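Local coordinates for protein 2',5'-phosphodiesterase 12 (Homo sapiens, PDB 4Z0V) that belongs to the endonuclease/exonuclease/phosphatase family, joining a DNase I-like domain, modelled with a magnesium ion, to an N-terminal beta domain, at residues L15-P27 with D160-G172. Sequence-based numbering, arbitrary orientation.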
loop_
_atom_site.group_PDB
_atom_site.type_symbol
_atom_site.label_atom_id
_atom_site.label_comp_id
_atom_site.label_asym_id
_atom_site.label_seq_id
_atom_site.Cartn_x
_atom_site.Cartn_y
_atom_site.Cartn_z
ATOM N N LEU A 15 -20.291 -0.840 9.427
ATOM C CA LEU A 15 -19.562 -2.036 9.851
ATOM C C LEU A 15 -19.230 -2.873 8.624
ATOM O O LEU A 15 -19.994 -2.812 7.647
ATOM C CB LEU A 15 -20.399 -2.869 10.855
ATOM C CG LEU A 15 -20.592 -2.336 12.271
ATOM C CD1 LEU A 15 -21.582 -3.202 13.037
ATOM C CD2 LEU A 15 -19.289 -2.329 13.035
ATOM N N PRO A 16 -18.150 -3.695 8.621
ATOM C CA PRO A 16 -17.926 -4.594 7.476
ATOM C C PRO A 16 -19.060 -5.617 7.329
ATOM O O PRO A 16 -19.819 -5.871 8.278
ATOM C CB PRO A 16 -16.609 -5.297 7.809
ATOM C CG PRO A 16 -16.473 -5.165 9.282
ATOM C CD PRO A 16 -17.129 -3.897 9.675
ATOM N N ARG A 17 -19.197 -6.161 6.120
ATOM C CA ARG A 17 -20.241 -7.147 5.787
ATOM C C ARG A 17 -19.826 -8.547 6.088
ATOM O O ARG A 17 -20.662 -9.442 6.139
ATOM C CB ARG A 17 -20.559 -7.090 4.291
ATOM C CG ARG A 17 -21.190 -5.820 3.925
ATOM C CD ARG A 17 -21.900 -5.921 2.614
ATOM N NE ARG A 17 -22.456 -4.608 2.382
ATOM C CZ ARG A 17 -23.660 -4.232 2.780
ATOM N NH1 ARG A 17 -24.055 -2.989 2.606
ATOM N NH2 ARG A 17 -24.486 -5.108 3.344
ATOM N N TYR A 18 -18.523 -8.742 6.163
ATOM C CA TYR A 18 -17.864 -10.006 6.395
ATOM C C TYR A 18 -17.056 -9.860 7.680
ATOM O O TYR A 18 -16.205 -8.983 7.768
ATOM C CB TYR A 18 -16.972 -10.327 5.176
ATOM C CG TYR A 18 -16.638 -11.784 4.935
ATOM C CD1 TYR A 18 -16.580 -12.303 3.645
ATOM C CD2 TYR A 18 -16.293 -12.627 5.988
ATOM C CE1 TYR A 18 -16.270 -13.644 3.417
ATOM C CE2 TYR A 18 -15.991 -13.969 5.772
ATOM C CZ TYR A 18 -15.967 -14.471 4.487
ATOM O OH TYR A 18 -15.647 -15.792 4.291
ATOM N N ILE A 19 -17.401 -10.641 8.706
ATOM C CA ILE A 19 -16.715 -10.593 9.986
ATOM C C ILE A 19 -16.172 -11.995 10.269
ATOM O O ILE A 19 -16.951 -12.951 10.257
ATOM C CB ILE A 19 -17.665 -10.067 11.100
ATOM C CG1 ILE A 19 -17.979 -8.567 10.878
ATOM C CG2 ILE A 19 -17.051 -10.325 12.487
ATOM C CD1 ILE A 19 -19.077 -8.007 11.736
ATOM N N MET A 20 -14.851 -12.112 10.541
ATOM C CA MET A 20 -14.229 -13.405 10.835
ATOM C C MET A 20 -13.559 -13.428 12.174
ATOM O O MET A 20 -12.935 -12.434 12.577
ATOM C CB MET A 20 -13.171 -13.776 9.776
ATOM C CG MET A 20 -13.745 -13.964 8.430
ATOM S SD MET A 20 -12.517 -14.462 7.200
ATOM C CE MET A 20 -11.526 -13.204 7.236
ATOM N N ALA A 21 -13.597 -14.593 12.836
ATOM C CA ALA A 21 -12.903 -14.791 14.109
ATOM C C ALA A 21 -11.403 -14.569 13.917
ATOM O O ALA A 21 -10.853 -15.076 12.948
ATOM C CB ALA A 21 -13.152 -16.204 14.615
ATOM N N GLY A 22 -10.781 -13.784 14.792
ATOM C CA GLY A 22 -9.350 -13.492 14.708
ATOM C C GLY A 22 -8.968 -12.393 13.738
ATOM O O GLY A 22 -7.772 -12.085 13.600
ATOM N N PHE A 23 -9.972 -11.749 13.114
ATOM C CA PHE A 23 -9.772 -10.654 12.146
ATOM C C PHE A 23 -10.400 -9.400 12.708
ATOM O O PHE A 23 -11.560 -9.445 13.140
ATOM C CB PHE A 23 -10.344 -10.985 10.756
ATOM C CG PHE A 23 -9.488 -11.991 10.028
ATOM C CD1 PHE A 23 -9.478 -13.330 10.413
ATOM C CD2 PHE A 23 -8.622 -11.586 9.014
ATOM C CE1 PHE A 23 -8.647 -14.249 9.776
ATOM C CE2 PHE A 23 -7.796 -12.512 8.370
ATOM C CZ PHE A 23 -7.791 -13.828 8.776
ATOM N N PRO A 24 -9.645 -8.289 12.745
ATOM C CA PRO A 24 -10.178 -7.064 13.364
ATOM C C PRO A 24 -11.351 -6.478 12.604
ATOM O O PRO A 24 -11.310 -6.386 11.384
ATOM C CB PRO A 24 -8.970 -6.102 13.366
ATOM C CG PRO A 24 -8.070 -6.602 12.259
ATOM C CD PRO A 24 -8.234 -8.112 12.308
ATOM N N VAL A 25 -12.408 -6.094 13.343
ATOM C CA VAL A 25 -13.622 -5.456 12.832
ATOM C C VAL A 25 -13.374 -3.961 12.970
ATOM O O VAL A 25 -13.287 -3.462 14.103
ATOM C CB VAL A 25 -14.902 -5.912 13.596
ATOM C CG1 VAL A 25 -16.136 -5.201 13.039
ATOM C CG2 VAL A 25 -15.079 -7.424 13.520
ATOM N N CYS A 26 -13.190 -3.277 11.828
ATOM C CA CYS A 26 -12.804 -1.866 11.787
ATOM C C CYS A 26 -13.946 -1.018 11.257
ATOM O O CYS A 26 -14.143 -0.923 10.046
ATOM C CB CYS A 26 -11.539 -1.699 10.945
ATOM S SG CYS A 26 -10.177 -2.773 11.456
ATOM N N PRO A 27 -14.743 -0.421 12.154
ATOM C CA PRO A 27 -15.878 0.370 11.681
ATOM C C PRO A 27 -15.451 1.625 10.949
ATOM O O PRO A 27 -14.454 2.246 11.318
ATOM C CB PRO A 27 -16.619 0.752 12.971
ATOM C CG PRO A 27 -15.619 0.639 14.060
ATOM C CD PRO A 27 -14.660 -0.437 13.628
ATOM N N ASP A 160 -14.607 -8.498 -0.300
ATOM C CA ASP A 160 -14.868 -8.509 1.138
ATOM C C ASP A 160 -13.930 -9.487 1.887
ATOM O O ASP A 160 -13.401 -9.126 2.939
ATOM C CB ASP A 160 -16.342 -8.826 1.437
ATOM C CG ASP A 160 -17.320 -7.703 1.081
ATOM O OD1 ASP A 160 -16.943 -6.511 1.217
ATOM O OD2 ASP A 160 -18.473 -8.016 0.703
ATOM N N TYR A 161 -13.662 -10.674 1.306
ATOM C CA TYR A 161 -12.744 -11.632 1.909
ATOM C C TYR A 161 -11.303 -11.065 1.931
ATOM O O TYR A 161 -10.637 -11.031 2.986
ATOM C CB TYR A 161 -12.785 -12.971 1.137
ATOM C CG TYR A 161 -11.918 -14.036 1.772
ATOM C CD1 TYR A 161 -10.590 -14.210 1.382
ATOM C CD2 TYR A 161 -12.422 -14.874 2.762
ATOM C CE1 TYR A 161 -9.789 -15.203 1.955
ATOM C CE2 TYR A 161 -11.640 -15.890 3.322
ATOM C CZ TYR A 161 -10.331 -16.064 2.898
ATOM O OH TYR A 161 -9.568 -17.067 3.459
ATOM N N ARG A 162 -10.798 -10.680 0.749
ATOM C CA ARG A 162 -9.429 -10.144 0.624
ATOM C C ARG A 162 -9.214 -8.912 1.526
ATOM O O ARG A 162 -8.140 -8.781 2.108
ATOM C CB ARG A 162 -9.119 -9.803 -0.827
ATOM C CG ARG A 162 -9.028 -11.070 -1.668
ATOM C CD ARG A 162 -8.249 -10.905 -2.971
ATOM N NE ARG A 162 -8.833 -9.864 -3.803
ATOM C CZ ARG A 162 -8.245 -8.715 -4.107
ATOM N NH1 ARG A 162 -8.855 -7.843 -4.893
ATOM N NH2 ARG A 162 -7.034 -8.431 -3.628
ATOM N N GLN A 163 -10.209 -8.023 1.633
ATOM C CA GLN A 163 -10.060 -6.833 2.486
ATOM C C GLN A 163 -9.928 -7.209 3.921
ATOM O O GLN A 163 -9.140 -6.578 4.630
ATOM C CB GLN A 163 -11.197 -5.818 2.316
ATOM C CG GLN A 163 -11.113 -5.070 1.000
ATOM C CD GLN A 163 -9.735 -4.563 0.651
ATOM O OE1 GLN A 163 -9.190 -4.882 -0.412
ATOM N NE2 GLN A 163 -9.144 -3.751 1.515
ATOM N N ASN A 164 -10.655 -8.242 4.375
ATOM C CA ASN A 164 -10.477 -8.649 5.772
ATOM C C ASN A 164 -9.019 -9.059 6.050
ATOM O O ASN A 164 -8.414 -8.627 7.040
ATOM C CB ASN A 164 -11.420 -9.780 6.111
ATOM C CG ASN A 164 -12.404 -9.410 7.177
ATOM O OD1 ASN A 164 -12.353 -9.922 8.292
ATOM N ND2 ASN A 164 -13.302 -8.495 6.870
ATOM N N LEU A 165 -8.446 -9.848 5.133
ATOM C CA LEU A 165 -7.065 -10.290 5.276
ATOM C C LEU A 165 -6.099 -9.134 5.183
ATOM O O LEU A 165 -5.169 -9.074 5.977
ATOM C CB LEU A 165 -6.730 -11.341 4.203
ATOM C CG LEU A 165 -7.004 -12.797 4.571
ATOM C CD1 LEU A 165 -8.484 -13.033 4.859
ATOM C CD2 LEU A 165 -6.570 -13.709 3.430
ATOM N N ILE A 166 -6.333 -8.199 4.252
ATOM C CA ILE A 166 -5.445 -7.032 4.036
ATOM C C ILE A 166 -5.502 -6.128 5.269
ATOM O O ILE A 166 -4.480 -5.627 5.710
ATOM C CB ILE A 166 -5.828 -6.276 2.731
ATOM C CG1 ILE A 166 -5.373 -7.086 1.475
ATOM C CG2 ILE A 166 -5.214 -4.850 2.694
ATOM C CD1 ILE A 166 -6.171 -6.735 0.157
ATOM N N GLN A 167 -6.679 -5.969 5.860
ATOM C CA GLN A 167 -6.801 -5.175 7.071
ATOM C C GLN A 167 -6.018 -5.815 8.206
ATOM O O GLN A 167 -5.243 -5.130 8.873
ATOM C CB GLN A 167 -8.281 -5.017 7.469
ATOM C CG GLN A 167 -9.034 -4.006 6.583
ATOM C CD GLN A 167 -10.486 -3.902 7.050
ATOM O OE1 GLN A 167 -11.054 -4.840 7.593
ATOM N NE2 GLN A 167 -11.119 -2.756 6.870
ATOM N N LYS A 168 -6.163 -7.136 8.382
ATOM C CA LYS A 168 -5.431 -7.836 9.437
ATOM C C LYS A 168 -3.912 -7.751 9.172
ATOM O O LYS A 168 -3.134 -7.465 10.069
ATOM C CB LYS A 168 -5.884 -9.299 9.537
ATOM C CG LYS A 168 -5.181 -10.004 10.721
ATOM C CD LYS A 168 -5.648 -11.415 10.975
ATOM C CE LYS A 168 -4.934 -12.002 12.189
ATOM N NZ LYS A 168 -5.481 -13.367 12.472
ATOM N N GLU A 169 -3.528 -7.975 7.930
ATOM C CA GLU A 169 -2.126 -7.945 7.520
ATOM C C GLU A 169 -1.482 -6.590 7.801
ATOM O O GLU A 169 -0.464 -6.517 8.481
ATOM C CB GLU A 169 -1.991 -8.286 6.035
ATOM C CG GLU A 169 -0.525 -8.263 5.633
ATOM C CD GLU A 169 -0.257 -8.777 4.243
ATOM O OE1 GLU A 169 0.933 -8.812 3.859
ATOM O OE2 GLU A 169 -1.226 -9.130 3.534
ATOM N N LEU A 170 -2.049 -5.523 7.235
ATOM C CA LEU A 170 -1.471 -4.208 7.385
ATOM C C LEU A 170 -1.507 -3.706 8.786
ATOM O O LEU A 170 -0.490 -3.209 9.246
ATOM C CB LEU A 170 -2.168 -3.205 6.439
ATOM C CG LEU A 170 -1.880 -3.458 4.959
ATOM C CD1 LEU A 170 -2.615 -2.419 4.093
ATOM C CD2 LEU A 170 -0.350 -3.366 4.680
ATOM N N THR A 171 -2.624 -3.861 9.506
ATOM C CA THR A 171 -2.653 -3.364 10.890
ATOM C C THR A 171 -1.686 -4.139 11.784
ATOM O O THR A 171 -1.069 -3.541 12.665
ATOM C CB THR A 171 -4.069 -3.385 11.459
ATOM O OG1 THR A 171 -4.554 -4.738 11.489
ATOM C CG2 THR A 171 -5.046 -2.451 10.655
ATOM N N GLY A 172 -1.511 -5.425 11.485
ATOM C CA GLY A 172 -0.583 -6.297 12.192
ATOM C C GLY A 172 0.884 -5.928 12.024
ATOM O O GLY A 172 1.695 -6.274 12.889
HETATM O O HOH W 1 -17.127 -6.265 4.230
HETATM O O HOH W 2 -13.438 -9.660 10.905
HETATM O O HOH W 3 -13.121 -4.639 9.345
HETATM O O HOH W 4 -9.756 -7.684 9.563
HETATM O O HOH W 5 -13.971 -2.360 7.466
#
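Phe23 lies between Met20 of its own loop and Lys168 of helix 159-172, tightly packed on both faces of its ring. Met20 CE sits over the ring centre, 3.6 Å above the plane, while Lys168 CD covers the opposite face at 3.7 Å from the centroid. The lysine chain is extended, with CG anti to the backbone N (chi1 -176°), and crosses the phenyl group at about a right angle. Its ammonium therefore stays over the face as a cation-pi partner, NZ 4.4 Å from the centroid, and also donates to Gly22 O at 2.9 Å, from above the carbonyl plane. That carbonyl belongs to the type II beta turn from Met20 to Phe23, so one lysine holds both the turn and its aromatic residue. Leu165 CD1 adds an apolar contact to Phe23 CE2 at 3.6 Å, and Met20 SD makes an oblique Met-aromatic contact with Tyr161, whose hydroxyl bonds to Val424. Tyr18 OH meets the edge of the Tyr161 ring, 3.7 Å from Tyr161 CD2.

Asn164 ND2 makes a weak, bent bond to Tyr18 O (3.1 Å, 126°), and a water that accepts from Met20 N lies within bonding distance of Asn164 OD1. Another water links Pro24 O to Asn164 O. A third accepts from Cys26 N within bonding distance of Gln167 OE1; the amide nitrogen of Gln167 reaches Ser191 O.

The solvent side is looser: Arg17 and Asp160 are exposed, Arg17 NE stays 5.5 Å from Asp160 OD2, and a water bonded to Arg17 N makes a weak bond to Asp160 OD1. The whole is an interdomain interface, in which a loop between strands 9-14 and 28-32 of the E-set-like N-terminal domain packs on helix 159-172 of the DNase I-like domain.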